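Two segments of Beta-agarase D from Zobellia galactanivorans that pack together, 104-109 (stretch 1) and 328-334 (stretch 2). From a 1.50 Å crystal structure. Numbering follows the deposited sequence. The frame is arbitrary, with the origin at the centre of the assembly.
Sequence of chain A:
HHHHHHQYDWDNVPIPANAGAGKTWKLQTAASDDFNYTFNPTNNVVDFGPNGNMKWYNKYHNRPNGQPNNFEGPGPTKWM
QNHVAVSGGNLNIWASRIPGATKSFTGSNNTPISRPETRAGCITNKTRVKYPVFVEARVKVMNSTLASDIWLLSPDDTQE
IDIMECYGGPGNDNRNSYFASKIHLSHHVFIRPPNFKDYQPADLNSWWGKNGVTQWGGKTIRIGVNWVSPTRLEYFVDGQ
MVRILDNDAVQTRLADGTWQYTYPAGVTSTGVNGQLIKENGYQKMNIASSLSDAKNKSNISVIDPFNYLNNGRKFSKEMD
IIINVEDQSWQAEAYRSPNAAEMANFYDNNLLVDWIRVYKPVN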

# COMPACT_ATOMS: atom_id res chain seq x y z
N SER A 104 -15.32 17.75 2.53
CA SER A 104 -14.52 18.67 1.73
C SER A 104 -13.04 18.29 1.80
O SER A 104 -12.53 17.83 2.84
CB SER A 104 -14.73 20.09 2.23
OG SER A 104 -13.80 20.98 1.65
N PHE A 105 -12.35 18.47 0.68
CA PHE A 105 -10.92 18.25 0.59
C PHE A 105 -10.38 19.14 -0.53
O PHE A 105 -11.14 19.64 -1.36
CB PHE A 105 -10.60 16.77 0.30
CG PHE A 105 -11.26 16.24 -0.96
CD1 PHE A 105 -12.56 15.77 -0.95
CD2 PHE A 105 -10.55 16.18 -2.16
CE1 PHE A 105 -13.17 15.29 -2.12
CE2 PHE A 105 -11.15 15.70 -3.32
CZ PHE A 105 -12.45 15.25 -3.31
N THR A 106 -9.07 19.31 -0.54
CA THR A 106 -8.42 20.16 -1.54
C THR A 106 -8.31 19.39 -2.85
O THR A 106 -7.69 18.31 -2.92
CB THR A 106 -7.06 20.63 -1.04
OG1 THR A 106 -7.29 21.36 0.18
CG2 THR A 106 -6.41 21.56 -2.07
N GLY A 107 -8.93 19.95 -3.89
CA GLY A 107 -8.91 19.35 -5.22
C GLY A 107 -7.69 19.75 -6.04
O GLY A 107 -6.78 20.45 -5.56
N SER A 108 -7.69 19.32 -7.30
CA SER A 108 -6.55 19.51 -8.19
C SER A 108 -6.32 20.97 -8.58
O SER A 108 -5.27 21.29 -9.14
CB SER A 108 -6.73 18.66 -9.45
OG SER A 108 -7.83 19.15 -10.18
N ASN A 109 -7.28 21.85 -8.28
CA ASN A 109 -7.08 23.27 -8.54
C ASN A 109 -6.68 24.03 -7.29
O ASN A 109 -6.77 25.26 -7.26
CB ASN A 109 -8.30 23.91 -9.18
CG ASN A 109 -8.02 24.33 -10.58
OD1 ASN A 109 -7.90 23.50 -11.49
ND2 ASN A 109 -7.84 25.65 -10.78
N GLN A 328 -9.64 8.12 -2.12
CA GLN A 328 -8.58 9.13 -2.30
C GLN A 328 -9.05 10.34 -3.09
O GLN A 328 -9.97 10.24 -3.91
CB GLN A 328 -7.33 8.49 -2.91
CG GLN A 328 -6.80 7.38 -2.00
CD GLN A 328 -5.60 6.63 -2.54
OE1 GLN A 328 -4.94 5.85 -1.82
NE2 GLN A 328 -5.31 6.83 -3.80
N SER A 329 -8.42 11.49 -2.87
CA SER A 329 -8.85 12.72 -3.50
C SER A 329 -8.95 12.64 -5.01
O SER A 329 -9.94 13.08 -5.58
CB SER A 329 -7.93 13.88 -3.12
OG SER A 329 -7.89 14.05 -1.72
N TRP A 330 -7.93 12.08 -5.66
CA TRP A 330 -7.92 12.03 -7.14
C TRP A 330 -9.07 11.18 -7.69
O TRP A 330 -9.72 11.56 -8.69
CB TRP A 330 -6.54 11.56 -7.67
CG TRP A 330 -6.23 10.10 -7.41
CD1 TRP A 330 -6.03 9.49 -6.21
CD2 TRP A 330 -6.13 9.06 -8.40
NE1 TRP A 330 -5.78 8.15 -6.38
CE2 TRP A 330 -5.85 7.86 -7.72
CE3 TRP A 330 -6.26 9.05 -9.80
CZ2 TRP A 330 -5.69 6.64 -8.39
CZ3 TRP A 330 -6.10 7.84 -10.47
CH2 TRP A 330 -5.82 6.65 -9.76
N GLN A 331 -9.34 10.05 -7.04
CA GLN A 331 -10.45 9.21 -7.45
C GLN A 331 -11.78 9.92 -7.23
O GLN A 331 -12.65 9.91 -8.11
CB GLN A 331 -10.42 7.88 -6.67
CG GLN A 331 -9.31 6.90 -7.08
CD GLN A 331 -9.61 6.18 -8.40
OE1 GLN A 331 -10.00 4.99 -8.44
NE2 GLN A 331 -9.42 6.89 -9.48
N ALA A 332 -11.94 10.54 -6.06
CA ALA A 332 -13.20 11.19 -5.70
C ALA A 332 -13.49 12.39 -6.60
O ALA A 332 -14.63 12.58 -7.04
CB ALA A 332 -13.18 11.59 -4.24
N GLU A 333 -12.46 13.19 -6.88
CA GLU A 333 -12.65 14.36 -7.75
C GLU A 333 -13.15 13.93 -9.13
O GLU A 333 -14.02 14.60 -9.72
CB GLU A 333 -11.35 15.15 -7.87
CG GLU A 333 -11.48 16.37 -8.79
CD GLU A 333 -10.30 17.33 -8.72
OE1 GLU A 333 -9.46 17.21 -7.82
OE2 GLU A 333 -10.25 18.24 -9.59
N ALA A 334 -12.60 12.82 -9.62
CA ALA A 334 -12.93 12.28 -10.94
C ALA A 334 -14.24 11.49 -10.95
O ALA A 334 -14.64 10.98 -12.01
CB ALA A 334 -11.78 11.39 -11.43
O HOH W 1 -6.57 16.44 -1.25

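A single carboxylate can anchor a loop by gripping one residue twice, and E333 does so here with S108. The backbone nitrogen S108 N donates to E333 OE1 at 2.8 Å, while the hydroxyl S108 OG donates to E333 OE2 at 2.7 Å, so each carboxylate oxygen takes one hydrogen bond from the same serine. Both chi1 and chi2 of E333 are t, and this extended side chain carries the carboxylate from the helix 329-333 to the loop that follows strand 104-106. The p rotamer of S108 places its hydroxyl within reach of the second oxygen.

The approach is close enough to involve G107 as well: its CA lies 3.4 Å from E333 OE1, and an ideal CB at that position would come within 3.2 Å of the same oxygen, a tight fit that glycine avoids.

Beside this polar clasp, F105 supplies the apolar part of the contact. The CA-to-CB bond of buried F105 points toward the helix, and its ring packs there, with F105 CZ 3.8 Å from A332 CB and F105 CD2 3.4 Å from S329 OG. One turn of helix thus brings S329, A332 and E333 to bear on the strand and loop. The CA-to-CB bond of T106 points away, yet its carbonyl still takes part: a water donates to T106 O (2.7 Å) and also hydrogen-bonds S329 OG (2.8 Å), bridging two atoms 4.4 Å apart.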